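Local structure of B-agarase (Agarivorans gilvus, 5Z6P) at residues A[65-71]-A[197-203]; A[286-291]-A[760-764]; A[320-326]-A[387-393]. The protein probably hydrolyses glycosidic linkages of agarose, as an agarase of glycoside hydrolase family 50. All coordinates share one frame; numbering follows the deposited sequence.

Interaction 1 of 3, residues A[65-71]-A[197-203]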
loop_
_atom_site.group_PDB
_atom_site.type_symbol
_atom_site.label_atom_id
_atom_site.label_comp_id
_atom_site.label_asym_id
_atom_site.label_seq_id
_atom_site.Cartn_x
_atom_site.Cartn_y
_atom_site.Cartn_z
ATOM N N LEU A 65 33.170 -1.329 -2.139
ATOM C CA LEU A 65 32.486 -1.555 -3.399
ATOM C C LEU A 65 31.650 -0.319 -3.754
ATOM O O LEU A 65 30.653 -0.026 -3.098
ATOM C CB LEU A 65 31.617 -2.809 -3.323
ATOM C CG LEU A 65 30.598 -3.062 -4.435
ATOM C CD1 LEU A 65 31.260 -3.073 -5.791
ATOM C CD2 LEU A 65 29.863 -4.371 -4.188
ATOM N N GLU A 66 32.076 0.406 -4.783
ATOM C CA GLU A 66 31.372 1.598 -5.243
ATOM C C GLU A 66 30.319 1.202 -6.252
ATOM O O GLU A 66 30.652 0.628 -7.290
ATOM C CB GLU A 66 32.345 2.614 -5.877
ATOM C CG GLU A 66 33.545 2.951 -5.024
ATOM C CD GLU A 66 34.437 4.040 -5.624
ATOM O OE1 GLU A 66 34.099 4.610 -6.682
ATOM O OE2 GLU A 66 35.483 4.329 -5.019
ATOM N N ILE A 67 29.056 1.495 -5.968
ATOM C CA ILE A 67 28.004 1.166 -6.919
ATOM C C ILE A 67 27.199 2.397 -7.292
ATOM O O ILE A 67 26.849 3.208 -6.436
ATOM C CB ILE A 67 27.028 0.069 -6.388
ATOM C CG1 ILE A 67 26.471 0.436 -5.017
ATOM C CG2 ILE A 67 27.702 -1.294 -6.331
ATOM C CD1 ILE A 67 25.309 -0.435 -4.596
ATOM N N LYS A 68 26.962 2.545 -8.591
ATOM C CA LYS A 68 26.016 3.510 -9.110
ATOM C C LYS A 68 24.824 2.757 -9.689
ATOM O O LYS A 68 24.939 2.100 -10.717
ATOM C CB LYS A 68 26.652 4.403 -10.180
ATOM C CG LYS A 68 25.688 5.420 -10.748
ATOM C CD LYS A 68 26.308 6.304 -11.836
ATOM C CE LYS A 68 25.239 7.209 -12.456
ATOM N NZ LYS A 68 25.790 8.165 -13.451
ATOM N N ALA A 69 23.687 2.836 -9.011
ATOM C CA ALA A 69 22.484 2.197 -9.503
ATOM C C ALA A 69 21.818 3.116 -10.508
ATOM O O ALA A 69 21.548 4.274 -10.212
ATOM C CB ALA A 69 21.529 1.854 -8.348
ATOM N N LEU A 70 21.568 2.594 -11.703
ATOM C CA LEU A 70 20.973 3.379 -12.770
ATOM C C LEU A 70 19.457 3.270 -12.718
ATOM O O LEU A 70 18.817 2.843 -13.677
ATOM C CB LEU A 70 21.488 2.911 -14.129
ATOM C CG LEU A 70 22.981 2.634 -14.292
ATOM C CD1 LEU A 70 23.300 2.340 -15.764
ATOM C CD2 LEU A 70 23.836 3.789 -13.762
ATOM N N SER A 71 18.887 3.675 -11.592
ATOM C CA SER A 71 17.485 3.422 -11.309
ATOM C C SER A 71 16.583 4.504 -11.871
ATOM O O SER A 71 15.394 4.284 -12.031
ATOM C CB SER A 71 17.272 3.275 -9.798
ATOM O OG SER A 71 18.008 4.265 -9.082
ATOM N N LEU A 197 15.390 8.478 -9.061
ATOM C CA LEU A 197 16.742 9.006 -9.050
ATOM C C LEU A 197 17.762 7.895 -9.135
ATOM O O LEU A 197 17.461 6.755 -8.822
ATOM C CB LEU A 197 16.977 9.826 -7.781
ATOM C CG LEU A 197 15.997 10.960 -7.490
ATOM C CD1 LEU A 197 16.216 11.495 -6.087
ATOM C CD2 LEU A 197 16.150 12.062 -8.517
ATOM N N ASP A 198 18.970 8.233 -9.573
ATOM C CA ASP A 198 20.097 7.321 -9.477
ATOM C C ASP A 198 20.576 7.299 -8.036
ATOM O O ASP A 198 20.215 8.161 -7.260
ATOM C CB ASP A 198 21.223 7.745 -10.422
ATOM C CG ASP A 198 20.889 7.478 -11.883
ATOM O OD1 ASP A 198 20.020 6.615 -12.166
ATOM O OD2 ASP A 198 21.504 8.121 -12.749
ATOM N N HIS A 199 21.385 6.320 -7.671
ATOM C CA HIS A 199 21.956 6.311 -6.331
ATOM C C HIS A 199 23.419 5.887 -6.359
ATOM O O HIS A 199 23.800 4.986 -7.095
ATOM C CB HIS A 199 21.147 5.389 -5.399
ATOM C CG HIS A 199 19.684 5.700 -5.363
ATOM N ND1 HIS A 199 19.109 6.497 -4.391
ATOM C CD2 HIS A 199 18.675 5.332 -6.188
ATOM C CE1 HIS A 199 17.814 6.606 -4.626
ATOM N NE2 HIS A 199 17.525 5.910 -5.711
ATOM N N HIS A 200 24.235 6.558 -5.555
ATOM C CA HIS A 200 25.658 6.255 -5.467
ATOM C C HIS A 200 26.006 5.760 -4.067
ATOM O O HIS A 200 26.006 6.541 -3.131
ATOM C CB HIS A 200 26.503 7.493 -5.795
ATOM C CG HIS A 200 26.238 8.080 -7.150
ATOM N ND1 HIS A 200 25.045 8.683 -7.487
ATOM C CD2 HIS A 200 27.020 8.162 -8.250
ATOM C CE1 HIS A 200 25.105 9.108 -8.734
ATOM N NE2 HIS A 200 26.298 8.809 -9.218
ATOM N N LEU A 201 26.319 4.477 -3.921
ATOM C CA LEU A 201 26.601 3.930 -2.601
ATOM C C LEU A 201 28.023 3.381 -2.455
ATOM O O LEU A 201 28.678 3.016 -3.430
ATOM C CB LEU A 201 25.607 2.811 -2.258
ATOM C CG LEU A 201 24.110 3.107 -2.343
ATOM C CD1 LEU A 201 23.320 1.849 -2.155
ATOM C CD2 LEU A 201 23.702 4.105 -1.296
ATOM N N LEU A 202 28.477 3.323 -1.210
ATOM C CA LEU A 202 29.696 2.644 -0.844
ATOM C C LEU A 202 29.331 1.476 0.069
ATOM O O LEU A 202 28.760 1.686 1.114
ATOM C CB LEU A 202 30.659 3.591 -0.132
ATOM C CG LEU A 202 31.079 4.820 -0.911
ATOM C CD1 LEU A 202 31.963 5.682 -0.048
ATOM C CD2 LEU A 202 31.779 4.390 -2.192
ATOM N N LEU A 203 29.666 0.262 -0.346
ATOM C CA LEU A 203 29.358 -0.948 0.387
ATOM C C LEU A 203 30.670 -1.581 0.821
ATOM O O LEU A 203 31.610 -1.621 0.063
ATOM C CB LEU A 203 28.566 -1.919 -0.485
ATOM C CG LEU A 203 27.261 -1.455 -1.131
ATOM C CD1 LEU A 203 26.630 -2.562 -1.979
ATOM C CD2 LEU A 203 26.257 -0.925 -0.090
HETATM O O HOH W 1 27.706 9.792 -11.455
#
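The torsions of Lys68 and His200 lay the two side chains alongside each other. The lysine CG is anti to its backbone N (chi1 180°) and the chain stays extended to NZ, whereas the histidine CG stands beside its own N (chi1 -58°). Both point the same way from a non-hydrogen-bonded pair of an antiparallel beta ladder. This ladder joins strand 64-69 to strand 199-210 within the agarase CBM-like domain.

Lys68 CG sits over one face of the His200 ring, 4.1 Å from its centroid and 25° off the normal, which qualifies as a CH-pi contact; the lysine CD comes within 3.6 Å of NE2. A water in the ring plane bonds NE2 at 2.8 Å and accepts from Lys68 NZ. On the side of the ladder that carries Lys68 and His200, Glu66 CG lies against Leu202 CD2, while the glutamate carboxylate turns to Arg61.

The other side of the ladder is mainly apolar, with His199 among its residues. Ile67 CD1 meets Leu203 CD1 at 3.6 Å, the two side chains crossing at about a right angle, and its CG1 packs on Leu201 CB; Leu201 packs on Ile192 and Leu203 on Leu190 of strand 185-193. Paired backbone bonds link Leu65 with Leu203, Ile67 with Leu201 and Ala69 with His199, the last pair being unequal, with His199 N to Ala69 O stretched to 3.3 Å.

Past the strand end, Ser71 OG donates to Leu197 O at 2.6 Å, in the carbonyl plane. Ser195 holds His199 NE2, and Ser71 OG lies at the edge of the same imidazole, 3.2 Å from CD2.

Interaction 2 of 3, residues A[286-291]-A[760-764]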
loop_
_atom_site.group_PDB
_atom_site.type_symbol
_atom_site.label_atom_id
_atom_site.label_comp_id
_atom_site.label_asym_id
_atom_site.label_seq_id
_atom_site.Cartn_x
_atom_site.Cartn_y
_atom_site.Cartn_z
ATOM N N ILE A 286 -8.313 17.555 -22.727
ATOM C CA ILE A 286 -8.095 18.994 -22.824
ATOM C C ILE A 286 -6.677 19.253 -23.293
ATOM O O ILE A 286 -5.721 18.825 -22.661
ATOM C CB ILE A 286 -8.354 19.705 -21.481
ATOM C CG1 ILE A 286 -9.824 19.569 -21.073
ATOM C CG2 ILE A 286 -7.995 21.168 -21.568
ATOM C CD1 ILE A 286 -10.128 20.135 -19.702
ATOM N N ALA A 287 -6.561 19.934 -24.425
ATOM C CA ALA A 287 -5.278 20.180 -25.079
ATOM C C ALA A 287 -4.428 18.921 -25.131
ATOM O O ALA A 287 -3.262 18.937 -24.748
ATOM C CB ALA A 287 -4.527 21.305 -24.376
ATOM N N GLY A 288 -5.030 17.824 -25.578
ATOM C CA GLY A 288 -4.322 16.560 -25.700
ATOM C C GLY A 288 -4.010 15.803 -24.413
ATOM O O GLY A 288 -3.378 14.748 -24.455
ATOM N N LYS A 289 -4.425 16.324 -23.267
ATOM C CA LYS A 289 -4.278 15.580 -22.017
ATOM C C LYS A 289 -5.644 15.134 -21.483
ATOM O O LYS A 289 -6.660 15.763 -21.745
ATOM C CB LYS A 289 -3.568 16.417 -20.947
ATOM C CG LYS A 289 -2.179 16.925 -21.313
ATOM C CD LYS A 289 -1.698 17.915 -20.252
ATOM C CE LYS A 289 -0.332 18.491 -20.557
ATOM N NZ LYS A 289 0.217 19.242 -19.383
ATOM N N TRP A 290 -5.667 14.047 -20.729
ATOM C CA TRP A 290 -6.862 13.711 -19.995
ATOM C C TRP A 290 -7.036 14.667 -18.836
ATOM O O TRP A 290 -6.072 15.148 -18.263
ATOM C CB TRP A 290 -6.809 12.266 -19.493
ATOM C CG TRP A 290 -7.167 11.283 -20.568
ATOM C CD1 TRP A 290 -6.319 10.459 -21.250
ATOM C CD2 TRP A 290 -8.475 11.049 -21.102
ATOM N NE1 TRP A 290 -7.026 9.714 -22.169
ATOM C CE2 TRP A 290 -8.347 10.059 -22.099
ATOM C CE3 TRP A 290 -9.738 11.577 -20.832
ATOM C CZ2 TRP A 290 -9.440 9.585 -22.820
ATOM C CZ3 TRP A 290 -10.820 11.103 -21.553
ATOM C CH2 TRP A 290 -10.663 10.119 -22.538
ATOM N N SER A 291 -8.278 14.926 -18.482
ATOM C CA SER A 291 -8.568 15.803 -17.383
ATOM C C SER A 291 -9.886 15.413 -16.751
ATOM O O SER A 291 -10.744 14.830 -17.405
ATOM C CB SER A 291 -8.624 17.256 -17.857
ATOM O OG SER A 291 -8.836 18.143 -16.774
ATOM N N PRO A 760 -1.325 25.468 -12.865
ATOM C CA PRO A 760 -0.651 26.141 -13.977
ATOM C C PRO A 760 0.326 25.239 -14.724
ATOM O O PRO A 760 0.461 25.395 -15.931
ATOM C CB PRO A 760 0.078 27.318 -13.303
ATOM C CG PRO A 760 -0.014 27.092 -11.844
ATOM C CD PRO A 760 -1.220 26.246 -11.617
ATOM N N LYS A 761 0.974 24.298 -14.047
ATOM C CA LYS A 761 1.876 23.390 -14.757
ATOM C C LYS A 761 1.109 22.465 -15.697
ATOM O O LYS A 761 1.513 22.253 -16.840
ATOM C CB LYS A 761 2.696 22.550 -13.793
ATOM C CG LYS A 761 3.798 21.788 -14.493
ATOM C CD LYS A 761 4.207 20.536 -13.747
ATOM C CE LYS A 761 4.427 20.804 -12.274
ATOM N NZ LYS A 761 5.538 21.742 -12.003
ATOM N N ARG A 762 0.013 21.921 -15.224
ATOM C CA ARG A 762 -0.759 20.994 -15.982
ATOM C C ARG A 762 -1.341 21.570 -17.228
ATOM O O ARG A 762 -1.167 21.035 -18.278
ATOM C CB ARG A 762 -1.914 20.447 -15.159
ATOM C CG ARG A 762 -2.738 19.420 -15.882
ATOM C CD ARG A 762 -2.236 18.040 -15.606
ATOM N NE ARG A 762 -2.895 17.052 -16.403
ATOM C CZ ARG A 762 -2.563 15.783 -16.447
ATOM N NH1 ARG A 762 -1.608 15.357 -15.702
ATOM N NH2 ARG A 762 -3.219 14.973 -17.239
ATOM N N PHE A 763 -2.028 22.682 -17.048
ATOM C CA PHE A 763 -2.754 23.340 -18.086
ATOM C C PHE A 763 -2.029 24.426 -18.835
ATOM O O PHE A 763 -2.559 25.485 -19.052
ATOM C CB PHE A 763 -4.067 23.809 -17.557
ATOM C CG PHE A 763 -4.935 22.693 -17.093
ATOM C CD1 PHE A 763 -5.524 21.844 -17.989
ATOM C CD2 PHE A 763 -5.123 22.486 -15.773
ATOM C CE1 PHE A 763 -6.304 20.828 -17.563
ATOM C CE2 PHE A 763 -5.888 21.467 -15.340
ATOM C CZ PHE A 763 -6.496 20.645 -16.231
ATOM N N ARG A 764 -0.836 24.040 -19.272
ATOM C CA ARG A 764 0.181 24.748 -20.011
ATOM C C ARG A 764 0.957 25.707 -19.202
ATOM O O ARG A 764 2.101 25.429 -18.962
ATOM C CB ARG A 764 -0.304 25.326 -21.317
ATOM C CG ARG A 764 -1.101 24.324 -22.095
ATOM C CD ARG A 764 -0.401 23.935 -23.369
ATOM N NE ARG A 764 -1.267 23.220 -24.279
ATOM C CZ ARG A 764 -1.129 23.265 -25.590
ATOM N NH1 ARG A 764 -0.179 24.008 -26.122
ATOM N NH2 ARG A 764 -1.943 22.589 -26.367
HETATM O O HOH W 2 -5.327 17.777 -18.009
#
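Lys289 and Arg762 run antiparallel past one another, and their two polar ends form the tight part of the contact. The extended lysine chain carries NZ to the Arg762 carbonyl. There it lies in the carbonyl plane, on a lone pair of O, with NZ and O 2.5 Å apart. Arg762 leaves its helix with CG anti to the backbone N and bends at chi2 (92°), which swings NH2 back to Trp290 O at 3.0 Å. A water reinforces this link, accepting from Arg762 NE and donating to the same Trp290 O, while NH1 is held by Asn706 O.

The elements joined are the type I' turn of the hairpin between strands 282-286 and 289-293 and the end of helix 745-762, the last helix of the chain. Just beyond it, an inverse gamma turn centred on Phe763 brings Arg764 N to the Arg762 O that Lys289 also uses. Arg762 CG lies 3.7 Å above the plane of the Phe763 ring, over its centre, and Ser291 OG meets the ring edge 3.5 Å from CZ. Ile286 CG2, though buried, packs more loosely, 4.4 Å from Phe763 CE1.

On the solvent side, exposed Ala287 sets CB at the edge of the equally exposed Arg764 guanidinium, 3.5 Å from NH2, with no bond between them.

Both hydrogen bonds across the contact run from a cationic side chain to a main-chain carbonyl; a lysine ammonium at a helix C-terminus would probably gain from the partial negative charge there.

Interaction 3 of 3, residues A[320-326]-A[387-393]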
loop_
_atom_site.group_PDB
_atom_site.type_symbol
_atom_site.label_atom_id
_atom_site.label_comp_id
_atom_site.label_asym_id
_atom_site.label_seq_id
_atom_site.Cartn_x
_atom_site.Cartn_y
_atom_site.Cartn_z
ATOM N N ASP A 320 -7.477 -8.882 27.204
ATOM C CA ASP A 320 -8.313 -9.892 26.564
ATOM C C ASP A 320 -7.796 -10.304 25.199
ATOM O O ASP A 320 -8.537 -10.866 24.398
ATOM C CB ASP A 320 -9.753 -9.401 26.449
ATOM C CG ASP A 320 -10.570 -9.715 27.679
ATOM O OD1 ASP A 320 -9.960 -10.064 28.698
ATOM O OD2 ASP A 320 -11.808 -9.615 27.625
ATOM N N TYR A 321 -6.529 -10.031 24.918
ATOM C CA TYR A 321 -5.989 -10.466 23.642
ATOM C C TYR A 321 -5.880 -11.984 23.572
ATOM O O TYR A 321 -5.289 -12.599 24.443
ATOM C CB TYR A 321 -4.606 -9.879 23.350
ATOM C CG TYR A 321 -4.119 -10.436 22.045
ATOM C CD1 TYR A 321 -4.702 -10.041 20.858
ATOM C CD2 TYR A 321 -3.142 -11.420 21.999
ATOM C CE1 TYR A 321 -4.302 -10.569 19.657
ATOM C CE2 TYR A 321 -2.734 -11.955 20.797
ATOM C CZ TYR A 321 -3.321 -11.523 19.631
ATOM O OH TYR A 321 -2.932 -12.039 18.425
ATOM N N ASP A 322 -6.413 -12.583 22.517
ATOM C CA ASP A 322 -6.229 -14.011 22.321
ATOM C C ASP A 322 -6.291 -14.398 20.853
ATOM O O ASP A 322 -6.882 -13.699 20.036
ATOM C CB ASP A 322 -7.275 -14.795 23.117
ATOM C CG ASP A 322 -6.874 -16.240 23.346
ATOM O OD1 ASP A 322 -5.721 -16.603 23.044
ATOM O OD2 ASP A 322 -7.713 -17.011 23.845
ATOM N N HIS A 323 -5.653 -15.513 20.527
ATOM C CA HIS A 323 -5.680 -16.070 19.179
ATOM C C HIS A 323 -5.673 -17.590 19.290
ATOM O O HIS A 323 -4.641 -18.175 19.591
ATOM C CB HIS A 323 -4.478 -15.578 18.369
ATOM C CG HIS A 323 -4.601 -15.794 16.893
ATOM N ND1 HIS A 323 -5.782 -16.184 16.287
ATOM C CD2 HIS A 323 -3.697 -15.673 15.893
ATOM C CE1 HIS A 323 -5.593 -16.295 14.989
ATOM N NE2 HIS A 323 -4.332 -15.991 14.721
ATOM N N LYS A 324 -6.823 -18.230 19.091
ATOM C CA LYS A 324 -6.882 -19.687 19.227
ATOM C C LYS A 324 -7.933 -20.355 18.355
ATOM O O LYS A 324 -8.867 -19.717 17.875
ATOM C CB LYS A 324 -7.134 -20.092 20.686
ATOM C CG LYS A 324 -5.949 -20.824 21.329
ATOM C CD LYS A 324 -5.564 -22.095 20.551
ATOM C CE LYS A 324 -4.123 -22.499 20.815
ATOM N NZ LYS A 324 -3.764 -22.470 22.262
ATOM N N LEU A 325 -7.778 -21.665 18.194
ATOM C CA LEU A 325 -8.650 -22.467 17.342
ATOM C C LEU A 325 -10.060 -22.629 17.925
ATOM O O LEU A 325 -10.259 -22.428 19.117
ATOM C CB LEU A 325 -8.020 -23.843 17.100
ATOM C CG LEU A 325 -6.699 -23.842 16.321
ATOM C CD1 LEU A 325 -6.118 -25.244 16.236
ATOM C CD2 LEU A 325 -6.834 -23.221 14.917
ATOM N N VAL A 326 -11.001 -23.029 17.066
ATOM C CA VAL A 326 -12.435 -23.147 17.357
ATOM C C VAL A 326 -12.948 -21.949 18.138
ATOM O O VAL A 326 -13.309 -20.930 17.558
ATOM C CB VAL A 326 -12.792 -24.431 18.148
ATOM C CG1 VAL A 326 -12.022 -25.634 17.635
ATOM C CG2 VAL A 326 -12.600 -24.235 19.640
ATOM N N GLY A 387 -11.443 -21.300 11.545
ATOM C CA GLY A 387 -11.643 -22.084 12.750
ATOM C C GLY A 387 -10.834 -21.535 13.900
ATOM O O GLY A 387 -10.596 -22.207 14.886
ATOM N N ALA A 388 -10.408 -20.298 13.748
ATOM C CA ALA A 388 -9.679 -19.624 14.762
ATOM C C ALA A 388 -10.310 -18.269 15.086
ATOM O O ALA A 388 -10.681 -17.525 14.210
ATOM C CB ALA A 388 -8.254 -19.447 14.333
ATOM N N VAL A 389 -10.396 -17.962 16.369
ATOM C CA VAL A 389 -10.927 -16.703 16.842
ATOM C C VAL A 389 -9.814 -15.830 17.372
ATOM O O VAL A 389 -9.023 -16.272 18.149
ATOM C CB VAL A 389 -11.941 -16.941 17.975
ATOM C CG1 VAL A 389 -11.245 -17.525 19.159
ATOM C CG2 VAL A 389 -12.587 -15.645 18.407
ATOM N N GLU A 390 -9.782 -14.593 16.954
ATOM C CA GLU A 390 -8.811 -13.638 17.418
ATOM C C GLU A 390 -9.536 -12.384 17.944
ATOM O O GLU A 390 -10.362 -11.836 17.278
ATOM C CB GLU A 390 -7.865 -13.283 16.313
ATOM C CG GLU A 390 -6.564 -12.694 16.782
ATOM C CD GLU A 390 -5.872 -11.898 15.720
ATOM O OE1 GLU A 390 -4.824 -11.321 16.010
ATOM O OE2 GLU A 390 -6.374 -11.845 14.598
ATOM N N GLN A 391 -9.206 -11.946 19.143
ATOM C CA GLN A 391 -9.884 -10.843 19.772
ATOM C C GLN A 391 -9.085 -10.019 20.732
ATOM O O GLN A 391 -8.010 -10.394 21.114
ATOM C CB GLN A 391 -11.083 -11.395 20.567
ATOM C CG GLN A 391 -10.714 -12.128 21.837
ATOM C CD GLN A 391 -11.832 -12.325 22.857
ATOM O OE1 GLN A 391 -12.984 -12.035 22.630
ATOM N NE2 GLN A 391 -11.469 -12.808 23.983
ATOM N N GLY A 392 -9.651 -8.897 21.130
ATOM C CA GLY A 392 -9.025 -8.083 22.143
ATOM C C GLY A 392 -9.627 -6.714 22.317
ATOM O O GLY A 392 -10.278 -6.175 21.439
ATOM N N GLU A 393 -9.389 -6.145 23.482
ATOM C CA GLU A 393 -9.692 -4.750 23.723
ATOM C C GLU A 393 -8.814 -3.886 22.830
ATOM O O GLU A 393 -7.670 -4.231 22.580
ATOM C CB GLU A 393 -9.463 -4.414 25.194
ATOM C CG GLU A 393 -9.663 -2.970 25.548
ATOM C CD GLU A 393 -9.268 -2.667 26.979
ATOM O OE1 GLU A 393 -8.105 -2.301 27.213
ATOM O OE2 GLU A 393 -10.129 -2.792 27.869
HETATM O O HOH W 3 -13.419 -10.567 25.727
#
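Glu390 meets both His323 and Tyr321, and its atoms can be taken in order. CB lies 3.6 Å from His323 ND1. CG, anti to the backbone N (chi1 -160°), rests over one face of the His323 imidazole, 3.5 Å above its plane and displaced toward the rim, a CH-pi contact; the same CG also comes within 3.4 Å of Asp322 O. The chain then runs on extended. CD approaches Tyr321 OH, and the carboxylate is stacked on the imidazole with the planes 28° apart. At the tip, OE1 reaches Tyr321 OH at 3.2 Å, lying in the plane of the phenol ring at its edge, although the carboxylate plane stands 79° from that ring. His323 ND1, beneath this chain, is buried with no polar partner in the model.

His323 and Glu390 share one face of a three-stranded antiparallel sheet in which strand 388-395 is central, flanked by 315-325 and 378-384; Tyr321 comes just before the strand pairing. Asp322 with Gln391 and Lys324 with Val389 are the hydrogen-bonded pairs here, the bond from Val389 N to Lys324 O being 2.8 Å long. His323 with Glu390 and Leu325 with Ala388 are the non-hydrogen-bonded ones, and Leu325 CD2 packs loosely on Ala388 CB at 4.1 Å.

The opposite face carries Asp322, Lys324, Val389 and Gln391. Val389 CG1 touches Lys324 O, and its side chain also meets Arg382 and Leu384 of strand 378-384. Gln391 OE1 is bonded by Arg382; a water donates to Asp320 OD2 at 2.7 Å and only weakly to that amide oxygen.

How the interactions relate
Interactions 1 and 3 are both antiparallel ladders, but they differ in place. Interaction 1 buries one mainly apolar face inside the CBM-like domain, whereas interaction 3 is a more exposed ladder on an outer strand, which breaks into an unmodelled stretch after 326. Interaction 2 joins a hairpin turn to the last helix through side-chain-to-carbonyl bonds, with no ladder at all. No secondary-structure element is shared. Their chemistry follows: leucine and isoleucine packing in 1, cations on carbonyls in 2, a carboxylate against two rings in 3. Centres of 1 and 2 lie 35 Å apart, while 3 sits across the chain's centre from both, nested in sequence between the segments of 2.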